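Local coordinates for protein TodX (Pseudomonas putida, PDB 3BS0) that carries aromatic hydrocarbons such as toluene across the outer membrane as a first step in their biodegradation, and probably works through a FadL-type beta barrel, at residues T36-P41 against K148-A153; G43-L48 against D92-A97; G284-F289 against V294-I299; G339-Y342 against L348-R351. All coordinates share one frame; numbering follows the deposited sequence.

How the contacts relate
Contacts 2, 3 and 4 lie on wall strands of one antiparallel barrel, and contact 1 sets the chain before the first strand against that wall. Contact 2 is nested along the chain inside the loop closed by contact 1. The centres of these two lie about 11 Å apart, and they touch because Arg94 reaches the 36-41 segment. Contacts 3 and 4 follow in series, about 12 Å apart between centres, and are joined by backbone pairing of the adjacent strands 293-302 and 333-343; both are hairpins of the wall itself. Contacts 2 and 3 are separated by about 24 Å between centres. Contact 2 is a sparse side-chain approach between strands 44-60 and 93-108, which strand 80-90 separates.

Contact 1 (T36-P41 against K148-A153); sequences TLSFAP and KLTFGA
Ser38 and Phe39 meet Thr150 in a small, buried van der Waals contact between the N-terminal chain that precedes the first barrel strand and the chain leading into the wall strand 151-169. The two segments bury 118 Å² between them, and their nearest alpha carbons, those of Ser38 and Thr150, are 7.0 Å apart, so side chains alone make the join. Thr150 supplies both of its branches. Its methyl CG2 approaches Ser38 at CB (3.2 Å) and lies almost as near to Ser38 OG, while its hydroxyl OG1 stands 4.1 Å from Phe39 CE1, obliquely to the ring. This division follows from the threonine torsion: with chi1 -51°, OG1 is anti to the carbonyl carbon and CG2 anti to the backbone N, which spreads the two groups over neighbouring residues. In FadL-family proteins the chain before the first strand forms a hatch that fills the barrel lumen, and residues 36-41 are consistent with its last part. Residues 36-39 form a 3-10 turn, held by Phe39 N to Thr36 O (3.0 Å) and Ala40 N to Leu37 O (3.0 Å). The turn brings Thr36 CA over one face of the Phe39 ring, 4.1 Å above its plane. Ser38 OG also has a weak hydrogen bond to Ser142 OG on strand 129-143, and Thr226 of strand 214-228 touches both Phe39 and Thr150.

Contact 2 (G43-L48 against D92-A97); sequences GNQFEL and DWRFGA
Arg94, on the barrel strand 93-108, sends its guanidinium toward Gly43, just before strand 44-60, and Gln45 within it, spanning the intervening wall strand 80-90. The separation of the backbones agrees with this: the nearest alpha carbons, Gln45 and Gly96, are 9.0 Å apart, and just 68 Å² is buried between the segments. One nitrogen makes the approach. Arg94 NH1 stands 4.0 Å from Gly43 O, set obliquely to the guanidinium, and 4.2 Å from Gln45 NE2, which lies at the guanidinium edge near its plane. The amide and guanidinium planes are turned 38° apart, so the two groups do not stack. Both chains are bent at their second torsion; in Arg94 the bend, chi2 -78°, helps bring the guanidinium to the chain at Ala40 to Gly43. The guanidinium also has weak hydrogen bonds to carbonyls there, NH2 to Ala40 O and NH1 to Pro41 O. Gly43 N is itself hydrogen-bonded to Gln89 OE1 on strand 80-90. Chemically, this is a buried cation facing backbone carbonyls, whose partial negative charge probably offsets part of its own, while Gln45, as modelled, presents NE2, another N-H group, and so adds only a neighbour at van der Waals range.

Contact 3 (G284-F289 against V294-I299); sequences GLAHQF and VVAADI
Val294 lies beside Gln288 on the face of the hairpin that also carries Ala286, Ala296 and Asp298, and its two methyls divide the contact. CG1, anti to the backbone N (chi1 -172°), rests 3.4 Å from His287 O, whereas CG2 faces the Gln288 side chain, 3.9 Å from NE2. Gln288 runs extended past it, and the two side chains cross obliquely. With both methyls gone, as in an alanine here, His287 O and the Gln288 arm would probably each lose a packing partner, opening a small gap on this face. Farther along, Ala286 CB and Ala296 CB are 4.2 Å apart, and the Asp298 carboxylate sits over Gly284 while OD2 is hydrogen-bonded to Ser21 OG. On the reverse face, bearing Leu285, His287, Val295 and Ala297, Phe289 turns a ring edge to Val295, though the modelled spacing is too short to trust. Beneath the side chains the strands run antiparallel at 166°, paired by Leu285 N to Ala297 O (2.9 Å), His287 N to Val295 O (2.7 Å) and the two reciprocal bonds. The chemistry implies a barrel hairpin in which backbone bonds carry the pairing, side chains add mainly van der Waals contact, and Asp298 links to the N-terminal chain through Ser21.

Contact 4 (G339-Y342 against L348-R351); sequences GTAY and LTLR
Tyr342 and Leu350 form an antiparallel hydrogen-bonded pair between strands whose axes come within 4.4 Å and run at 162° to one another. Tyr342 N donates to Leu350 O at 2.7 Å, and Leu350 N returns the bond to Tyr342 O at 2.9 Å. The next pair, Ala341 with Arg351, is non-hydrogen-bonded. Side chains alternate accordingly. On one face Tyr342 and Leu350 meet through their beta carbons, CB to CB 4.4 Å; because Tyr342 CG is anti to the backbone N (chi1 -176°), the phenol ring continues away from the partner strand. On the other face the Arg351 stem does the touching: its CG is 4.1 Å from Ala341 CB. Thr349 adds its methyl, with CG2 3.5 Å from Tyr342 O. The same CG2 sits 4.1 Å above the plane of the Arg351 guanidinium, offset toward its rim. The arginine chain is extended from CG to NE and ends in a long, weak ion pair from NH2 to Glu383 OE1 and a weak hydrogen bond from NH1 to Asn393 OD1. Arg351 touches Ile12 and Ala15 of helix 11-15, so this face looks toward the N-terminal chain, whereas Tyr342 and Leu350 lie on the surface. Such alternation, with polar groups turned to the interior and apolar or aromatic ones outward, is characteristic of a transmembrane beta hairpin in an outer-membrane barrel.

Contact 1 (T36-P41 against K148-A153)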
loop_
_atom_site.group_PDB
_atom_site.type_symbol
_atom_site.label_atom_id
_atom_site.label_comp_id
_atom_site.label_asym_id
_atom_site.label_seq_id
_atom_site.Cartn_x
_atom_site.Cartn_y
_atom_site.Cartn_z
ATOM N N THR A 36 17.349 12.630 -5.517
ATOM C CA THR A 36 18.463 11.793 -5.101
ATOM C C THR A 36 19.058 11.027 -6.275
ATOM O O THR A 36 20.106 10.405 -6.131
ATOM C CB THR A 36 18.063 10.753 -4.028
ATOM O OG1 THR A 36 16.833 10.122 -4.413
ATOM C CG2 THR A 36 17.931 11.396 -2.656
ATOM N N LEU A 37 18.403 11.067 -7.430
ATOM C CA LEU A 37 18.913 10.332 -8.575
ATOM C C LEU A 37 20.235 10.911 -9.065
ATOM O O LEU A 37 20.988 10.248 -9.790
ATOM C CB LEU A 37 17.892 10.321 -9.719
ATOM C CG LEU A 37 16.597 9.533 -9.493
ATOM C CD1 LEU A 37 15.714 9.716 -10.713
ATOM C CD2 LEU A 37 16.890 8.047 -9.236
ATOM N N SER A 38 20.526 12.146 -8.666
ATOM C CA SER A 38 21.769 12.772 -9.090
ATOM C C SER A 38 22.958 12.197 -8.336
ATOM O O SER A 38 24.112 12.470 -8.678
ATOM C CB SER A 38 21.699 14.287 -8.919
ATOM O OG SER A 38 21.053 14.883 -10.025
ATOM N N PHE A 39 22.675 11.383 -7.324
ATOM C CA PHE A 39 23.731 10.742 -6.552
ATOM C C PHE A 39 24.022 9.390 -7.196
ATOM O O PHE A 39 24.748 8.562 -6.646
ATOM C CB PHE A 39 23.306 10.493 -5.100
ATOM C CG PHE A 39 22.814 11.712 -4.375
ATOM C CD1 PHE A 39 23.053 12.990 -4.861
ATOM C CD2 PHE A 39 22.094 11.575 -3.196
ATOM C CE1 PHE A 39 22.570 14.114 -4.181
ATOM C CE2 PHE A 39 21.614 12.686 -2.516
ATOM C CZ PHE A 39 21.849 13.956 -3.009
ATOM N N ALA A 40 23.438 9.149 -8.358
ATOM C CA ALA A 40 23.652 7.874 -9.022
ATOM C C ALA A 40 25.009 7.798 -9.718
ATOM O O ALA A 40 25.533 8.806 -10.207
ATOM C CB ALA A 40 22.543 7.617 -10.031
ATOM N N PRO A 41 25.596 6.590 -9.768
ATOM C CA PRO A 41 26.890 6.429 -10.422
ATOM C C PRO A 41 26.765 6.769 -11.902
ATOM O O PRO A 41 25.712 6.565 -12.512
ATOM C CB PRO A 41 27.228 4.963 -10.170
ATOM C CG PRO A 41 25.891 4.315 -10.043
ATOM C CD PRO A 41 25.111 5.306 -9.236
ATOM N N LYS A 148 25.765 21.751 -5.112
ATOM C CA LYS A 148 25.241 21.782 -3.749
ATOM C C LYS A 148 23.797 21.284 -3.654
ATOM O O LYS A 148 23.501 20.374 -2.878
ATOM C CB LYS A 148 25.348 23.210 -3.193
ATOM C CG LYS A 148 24.855 24.289 -4.156
ATOM C CD LYS A 148 24.780 25.676 -3.517
ATOM C CE LYS A 148 24.128 26.682 -4.467
ATOM N NZ LYS A 148 23.743 27.974 -3.827
ATOM N N LEU A 149 22.901 21.887 -4.431
ATOM C CA LEU A 149 21.495 21.489 -4.430
ATOM C C LEU A 149 21.196 20.549 -5.594
ATOM O O LEU A 149 21.984 20.441 -6.533
ATOM C CB LEU A 149 20.586 22.716 -4.513
ATOM C CG LEU A 149 20.798 23.698 -5.666
ATOM C CD1 LEU A 149 20.808 22.974 -6.996
ATOM C CD2 LEU A 149 19.685 24.732 -5.642
ATOM N N THR A 150 20.047 19.887 -5.543
ATOM C CA THR A 150 19.684 18.962 -6.603
ATOM C C THR A 150 18.174 18.897 -6.798
ATOM O O THR A 150 17.453 18.292 -6.012
ATOM C CB THR A 150 20.226 17.562 -6.291
ATOM O OG1 THR A 150 21.619 17.656 -5.978
ATOM C CG2 THR A 150 20.057 16.648 -7.476
ATOM N N PHE A 151 17.704 19.529 -7.864
ATOM C CA PHE A 151 16.284 19.569 -8.184
ATOM C C PHE A 151 15.804 18.167 -8.563
ATOM O O PHE A 151 16.595 17.343 -9.015
ATOM C CB PHE A 151 16.076 20.546 -9.347
ATOM C CG PHE A 151 14.722 21.189 -9.379
ATOM C CD1 PHE A 151 14.520 22.341 -10.130
ATOM C CD2 PHE A 151 13.647 20.654 -8.666
ATOM C CE1 PHE A 151 13.266 22.956 -10.169
ATOM C CE2 PHE A 151 12.388 21.258 -8.696
ATOM C CZ PHE A 151 12.197 22.410 -9.447
ATOM N N GLY A 152 14.514 17.898 -8.376
ATOM C CA GLY A 152 13.973 16.593 -8.715
ATOM C C GLY A 152 12.458 16.527 -8.744
ATOM O O GLY A 152 11.812 16.671 -7.709
ATOM N N ALA A 153 11.882 16.297 -9.921
ATOM C CA ALA A 153 10.435 16.212 -10.050
ATOM C C ALA A 153 10.011 14.878 -10.652
ATOM O O ALA A 153 10.850 14.074 -11.051
ATOM C CB ALA A 153 9.928 17.352 -10.905
#

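Contact 2 (G43-L48 against D92-A97)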
loop_
_atom_site.group_PDB
_atom_site.type_symbol
_atom_site.label_atom_id
_atom_site.label_comp_id
_atom_site.label_asym_id
_atom_site.label_seq_id
_atom_site.Cartn_x
_atom_site.Cartn_y
_atom_site.Cartn_z
ATOM N N GLY A 43 26.519 7.084 -15.721
ATOM C CA GLY A 43 25.896 6.124 -16.604
ATOM C C GLY A 43 24.385 6.040 -16.543
ATOM O O GLY A 43 23.705 6.946 -16.072
ATOM N N ASN A 44 23.862 4.927 -17.040
ATOM C CA ASN A 44 22.431 4.690 -17.068
ATOM C C ASN A 44 22.155 3.503 -16.170
ATOM O O ASN A 44 22.957 2.574 -16.107
ATOM C CB ASN A 44 21.995 4.416 -18.506
ATOM C CG ASN A 44 22.386 5.539 -19.450
ATOM O OD1 ASN A 44 22.694 5.300 -20.618
ATOM N ND2 ASN A 44 22.372 6.775 -18.949
ATOM N N GLN A 45 21.027 3.528 -15.466
ATOM C CA GLN A 45 20.725 2.449 -14.541
ATOM C C GLN A 45 19.478 1.663 -14.856
ATOM O O GLN A 45 18.385 2.195 -14.837
ATOM C CB GLN A 45 20.605 2.992 -13.113
ATOM C CG GLN A 45 21.890 3.551 -12.469
ATOM C CD GLN A 45 22.254 4.953 -12.932
ATOM O OE1 GLN A 45 21.390 5.806 -13.115
ATOM N NE2 GLN A 45 23.549 5.200 -13.109
ATOM N N PHE A 46 19.635 0.382 -15.143
ATOM C CA PHE A 46 18.480 -0.453 -15.406
ATOM C C PHE A 46 18.158 -1.193 -14.106
ATOM O O PHE A 46 19.060 -1.783 -13.501
ATOM C CB PHE A 46 18.770 -1.467 -16.515
ATOM C CG PHE A 46 17.688 -2.483 -16.669
ATOM C CD1 PHE A 46 16.538 -2.187 -17.386
ATOM C CD2 PHE A 46 17.769 -3.701 -16.009
ATOM C CE1 PHE A 46 15.485 -3.078 -17.442
ATOM C CE2 PHE A 46 16.719 -4.597 -16.061
ATOM C CZ PHE A 46 15.572 -4.280 -16.781
ATOM N N GLU A 47 16.898 -1.170 -13.669
ATOM C CA GLU A 47 16.538 -1.860 -12.420
ATOM C C GLU A 47 15.366 -2.828 -12.511
ATOM O O GLU A 47 14.321 -2.517 -13.081
ATOM C CB GLU A 47 16.283 -0.854 -11.288
ATOM C CG GLU A 47 17.503 -0.614 -10.390
ATOM C CD GLU A 47 17.187 0.251 -9.165
ATOM O OE1 GLU A 47 16.259 -0.105 -8.405
ATOM O OE2 GLU A 47 17.871 1.279 -8.961
ATOM N N LEU A 48 15.562 -4.008 -11.923
ATOM C CA LEU A 48 14.575 -5.079 -11.922
ATOM C C LEU A 48 14.384 -5.680 -10.546
ATOM O O LEU A 48 15.347 -6.145 -9.928
ATOM C CB LEU A 48 15.006 -6.176 -12.894
ATOM C CG LEU A 48 14.203 -6.159 -14.189
ATOM C CD1 LEU A 48 14.868 -7.044 -15.220
ATOM C CD2 LEU A 48 12.775 -6.640 -13.894
ATOM N N ASP A 92 24.179 16.863 -16.756
ATOM C CA ASP A 92 23.790 17.165 -15.382
ATOM C C ASP A 92 22.428 16.564 -15.060
ATOM O O ASP A 92 22.039 16.466 -13.897
ATOM C CB ASP A 92 23.711 18.683 -15.194
ATOM C CG ASP A 92 25.062 19.319 -14.966
ATOM O OD1 ASP A 92 25.174 20.553 -15.171
ATOM O OD2 ASP A 92 25.996 18.585 -14.564
ATOM N N TRP A 93 21.705 16.178 -16.104
ATOM C CA TRP A 93 20.374 15.611 -15.948
ATOM C C TRP A 93 20.307 14.105 -15.737
ATOM O O TRP A 93 21.235 13.353 -16.048
ATOM C CB TRP A 93 19.494 15.939 -17.165
ATOM C CG TRP A 93 19.165 17.393 -17.349
ATOM C CD1 TRP A 93 19.962 18.353 -17.895
ATOM C CD2 TRP A 93 17.945 18.041 -16.977
ATOM N NE1 TRP A 93 19.314 19.566 -17.889
ATOM C CE2 TRP A 93 18.075 19.408 -17.327
ATOM C CE3 TRP A 93 16.755 17.614 -16.376
ATOM C CZ2 TRP A 93 17.057 20.341 -17.104
ATOM C CZ3 TRP A 93 15.744 18.539 -16.151
ATOM C CH2 TRP A 93 15.906 19.892 -16.514
ATOM N N ARG A 94 19.176 13.690 -15.186
ATOM C CA ARG A 94 18.877 12.286 -14.982
ATOM C C ARG A 94 17.411 12.211 -15.394
ATOM O O ARG A 94 16.582 12.989 -14.915
ATOM C CB ARG A 94 19.042 11.870 -13.528
ATOM C CG ARG A 94 20.421 12.120 -12.957
ATOM C CD ARG A 94 21.484 11.098 -13.357
ATOM N NE ARG A 94 22.779 11.490 -12.795
ATOM C CZ ARG A 94 23.798 10.668 -12.557
ATOM N NH1 ARG A 94 23.710 9.370 -12.831
ATOM N NH2 ARG A 94 24.902 11.146 -12.010
ATOM N N PHE A 95 17.112 11.321 -16.333
ATOM C CA PHE A 95 15.754 11.133 -16.800
ATOM C C PHE A 95 15.395 9.674 -16.542
ATOM O O PHE A 95 16.180 8.769 -16.840
ATOM C CB PHE A 95 15.663 11.434 -18.288
ATOM C CG PHE A 95 15.873 12.889 -18.633
ATOM C CD1 PHE A 95 17.085 13.330 -19.165
ATOM C CD2 PHE A 95 14.830 13.809 -18.475
ATOM C CE1 PHE A 95 17.249 14.668 -19.540
ATOM C CE2 PHE A 95 14.978 15.134 -18.839
ATOM C CZ PHE A 95 16.185 15.575 -19.375
ATOM N N GLY A 96 14.217 9.438 -15.978
ATOM C CA GLY A 96 13.833 8.074 -15.702
ATOM C C GLY A 96 12.356 7.749 -15.771
ATOM O O GLY A 96 11.500 8.583 -15.490
ATOM N N ALA A 97 12.066 6.510 -16.158
ATOM C CA ALA A 97 10.704 6.014 -16.232
ATOM C C ALA A 97 10.694 4.599 -15.620
ATOM O O ALA A 97 11.739 3.970 -15.483
ATOM C CB ALA A 97 10.252 5.984 -17.657
#

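Contact 3 (G284-F289 against V294-I299)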
loop_
_atom_site.group_PDB
_atom_site.type_symbol
_atom_site.label_atom_id
_atom_site.label_comp_id
_atom_site.label_asym_id
_atom_site.label_seq_id
_atom_site.Cartn_x
_atom_site.Cartn_y
_atom_site.Cartn_z
ATOM N N GLY A 284 14.561 15.180 6.030
ATOM C CA GLY A 284 15.542 14.265 6.588
ATOM C C GLY A 284 17.004 14.618 6.347
ATOM O O GLY A 284 17.331 15.662 5.770
ATOM N N LEU A 285 17.889 13.733 6.797
ATOM C CA LEU A 285 19.320 13.943 6.638
ATOM C C LEU A 285 20.111 12.651 6.758
ATOM O O LEU A 285 19.817 11.805 7.601
ATOM C CB LEU A 285 19.835 14.945 7.681
ATOM C CG LEU A 285 19.718 14.588 9.166
ATOM C CD1 LEU A 285 21.053 14.817 9.858
ATOM C CD2 LEU A 285 18.623 15.428 9.815
ATOM N N ALA A 286 21.124 12.513 5.905
ATOM C CA ALA A 286 21.993 11.342 5.907
ATOM C C ALA A 286 23.401 11.799 6.298
ATOM O O ALA A 286 23.820 12.901 5.942
ATOM C CB ALA A 286 22.009 10.703 4.522
ATOM N N HIS A 287 24.121 10.963 7.040
ATOM C CA HIS A 287 25.473 11.305 7.467
ATOM C C HIS A 287 26.424 10.113 7.515
ATOM O O HIS A 287 26.064 9.025 7.968
ATOM C CB HIS A 287 25.440 11.983 8.842
ATOM C CG HIS A 287 26.800 12.223 9.430
ATOM N ND1 HIS A 287 27.376 11.373 10.353
ATOM C CD2 HIS A 287 27.719 13.187 9.186
ATOM C CE1 HIS A 287 28.589 11.803 10.648
ATOM N NE2 HIS A 287 28.822 12.902 9.953
ATOM N N GLN A 288 27.649 10.333 7.044
ATOM C CA GLN A 288 28.676 9.296 7.036
ATOM C C GLN A 288 29.693 9.596 8.139
ATOM O O GLN A 288 30.227 10.701 8.217
ATOM C CB GLN A 288 29.363 9.256 5.667
ATOM C CG GLN A 288 30.439 8.190 5.521
ATOM C CD GLN A 288 30.904 8.029 4.086
ATOM O OE1 GLN A 288 31.237 9.006 3.419
ATOM N NE2 GLN A 288 30.927 6.789 3.605
ATOM N N PHE A 289 29.942 8.616 9.001
ATOM C CA PHE A 289 30.885 8.791 10.101
ATOM C C PHE A 289 32.315 8.450 9.692
ATOM O O PHE A 289 33.175 9.328 9.580
ATOM C CB PHE A 289 30.488 7.914 11.294
ATOM C CG PHE A 289 29.116 8.194 11.832
ATOM C CD1 PHE A 289 27.989 7.743 11.163
ATOM C CD2 PHE A 289 28.951 8.914 13.013
ATOM C CE1 PHE A 289 26.715 8.005 11.662
ATOM C CE2 PHE A 289 27.682 9.182 13.520
ATOM C CZ PHE A 289 26.561 8.727 12.842
ATOM N N VAL A 294 27.260 4.601 7.028
ATOM C CA VAL A 294 26.430 5.788 6.820
ATOM C C VAL A 294 25.142 5.630 7.608
ATOM O O VAL A 294 24.621 4.518 7.737
ATOM C CB VAL A 294 26.046 5.984 5.323
ATOM C CG1 VAL A 294 25.363 7.331 5.138
ATOM C CG2 VAL A 294 27.275 5.866 4.431
ATOM N N VAL A 295 24.624 6.737 8.128
ATOM C CA VAL A 295 23.383 6.704 8.897
ATOM C C VAL A 295 22.384 7.745 8.393
ATOM O O VAL A 295 22.751 8.872 8.078
ATOM C CB VAL A 295 23.661 6.927 10.401
ATOM C CG1 VAL A 295 22.353 6.930 11.195
ATOM C CG2 VAL A 295 24.575 5.832 10.911
ATOM N N ALA A 296 21.118 7.348 8.312
ATOM C CA ALA A 296 20.072 8.241 7.836
ATOM C C ALA A 296 18.876 8.318 8.788
ATOM O O ALA A 296 18.492 7.317 9.403
ATOM C CB ALA A 296 19.600 7.796 6.446
ATOM N N ALA A 297 18.298 9.519 8.881
ATOM C CA ALA A 297 17.129 9.809 9.718
ATOM C C ALA A 297 16.142 10.630 8.891
ATOM O O ALA A 297 16.528 11.589 8.221
ATOM C CB ALA A 297 17.539 10.589 10.951
ATOM N N ASP A 298 14.867 10.258 8.952
ATOM C CA ASP A 298 13.843 10.933 8.170
ATOM C C ASP A 298 12.565 11.130 8.983
ATOM O O ASP A 298 12.265 10.346 9.882
ATOM C CB ASP A 298 13.525 10.085 6.934
ATOM C CG ASP A 298 13.301 10.917 5.680
ATOM O OD1 ASP A 298 12.650 10.410 4.737
ATOM O OD2 ASP A 298 13.788 12.067 5.628
ATOM N N ILE A 299 11.820 12.185 8.664
ATOM C CA ILE A 299 10.559 12.464 9.334
ATOM C C ILE A 299 9.528 12.777 8.248
ATOM O O ILE A 299 9.643 13.774 7.522
ATOM C CB ILE A 299 10.667 13.666 10.289
ATOM C CG1 ILE A 299 12.093 13.782 10.834
ATOM C CG2 ILE A 299 9.702 13.472 11.461
ATOM C CD1 ILE A 299 12.358 15.063 11.613
#

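Contact 4 (G339-Y342 against L348-R351)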
loop_
_atom_site.group_PDB
_atom_site.type_symbol
_atom_site.label_atom_id
_atom_site.label_comp_id
_atom_site.label_asym_id
_atom_site.label_seq_id
_atom_site.Cartn_x
_atom_site.Cartn_y
_atom_site.Cartn_z
ATOM N N GLY A 339 18.080 4.846 9.475
ATOM C CA GLY A 339 18.680 3.727 8.769
ATOM C C GLY A 339 20.196 3.670 8.734
ATOM O O GLY A 339 20.882 4.693 8.696
ATOM N N THR A 340 20.713 2.450 8.727
ATOM C CA THR A 340 22.149 2.225 8.707
ATOM C C THR A 340 22.633 1.364 7.537
ATOM O O THR A 340 21.976 0.386 7.140
ATOM C CB THR A 340 22.611 1.590 10.045
ATOM O OG1 THR A 340 23.142 2.615 10.889
ATOM C CG2 THR A 340 23.671 0.507 9.816
ATOM N N ALA A 341 23.790 1.752 7.000
ATOM C CA ALA A 341 24.447 1.068 5.892
ATOM C C ALA A 341 25.917 0.904 6.283
ATOM O O ALA A 341 26.526 1.828 6.818
ATOM C CB ALA A 341 24.327 1.895 4.627
ATOM N N TYR A 342 26.488 -0.262 6.001
ATOM C CA TYR A 342 27.873 -0.542 6.368
ATOM C C TYR A 342 28.663 -1.290 5.292
ATOM O O TYR A 342 28.287 -2.393 4.903
ATOM C CB TYR A 342 27.880 -1.368 7.667
ATOM C CG TYR A 342 29.242 -1.674 8.251
ATOM C CD1 TYR A 342 30.052 -0.658 8.759
ATOM C CD2 TYR A 342 29.710 -2.983 8.321
ATOM C CE1 TYR A 342 31.294 -0.935 9.328
ATOM C CE2 TYR A 342 30.954 -3.277 8.886
ATOM C CZ TYR A 342 31.742 -2.247 9.390
ATOM O OH TYR A 342 32.970 -2.527 9.962
ATOM N N LEU A 348 30.222 -5.955 -0.405
ATOM C CA LEU A 348 29.136 -6.382 0.469
ATOM C C LEU A 348 28.794 -5.267 1.440
ATOM O O LEU A 348 29.638 -4.824 2.207
ATOM C CB LEU A 348 29.508 -7.631 1.271
ATOM C CG LEU A 348 28.420 -8.077 2.260
ATOM C CD1 LEU A 348 27.255 -8.673 1.494
ATOM C CD2 LEU A 348 28.980 -9.090 3.244
ATOM N N THR A 349 27.553 -4.808 1.391
ATOM C CA THR A 349 27.103 -3.761 2.289
ATOM C C THR A 349 26.094 -4.422 3.202
ATOM O O THR A 349 25.557 -5.482 2.872
ATOM C CB THR A 349 26.402 -2.620 1.537
ATOM O OG1 THR A 349 27.337 -1.956 0.679
ATOM C CG2 THR A 349 25.818 -1.622 2.523
ATOM N N LEU A 350 25.859 -3.811 4.356
ATOM C CA LEU A 350 24.891 -4.323 5.317
ATOM C C LEU A 350 24.046 -3.148 5.753
ATOM O O LEU A 350 24.575 -2.103 6.129
ATOM C CB LEU A 350 25.596 -4.959 6.510
ATOM C CG LEU A 350 26.399 -6.202 6.110
ATOM C CD1 LEU A 350 27.048 -6.806 7.337
ATOM C CD2 LEU A 350 25.486 -7.224 5.438
ATOM N N ARG A 351 22.731 -3.323 5.671
ATOM C CA ARG A 351 21.780 -2.283 6.029
ATOM C C ARG A 351 20.795 -2.764 7.084
ATOM O O ARG A 351 20.540 -3.960 7.209
ATOM C CB ARG A 351 21.005 -1.839 4.788
ATOM C CG ARG A 351 21.872 -1.259 3.709
ATOM C CD ARG A 351 21.118 -1.076 2.398
ATOM N NE ARG A 351 21.965 -0.394 1.423
ATOM C CZ ARG A 351 22.321 -0.899 0.249
ATOM N NH1 ARG A 351 21.897 -2.101 -0.115
ATOM N NH2 ARG A 351 23.120 -0.210 -0.550
#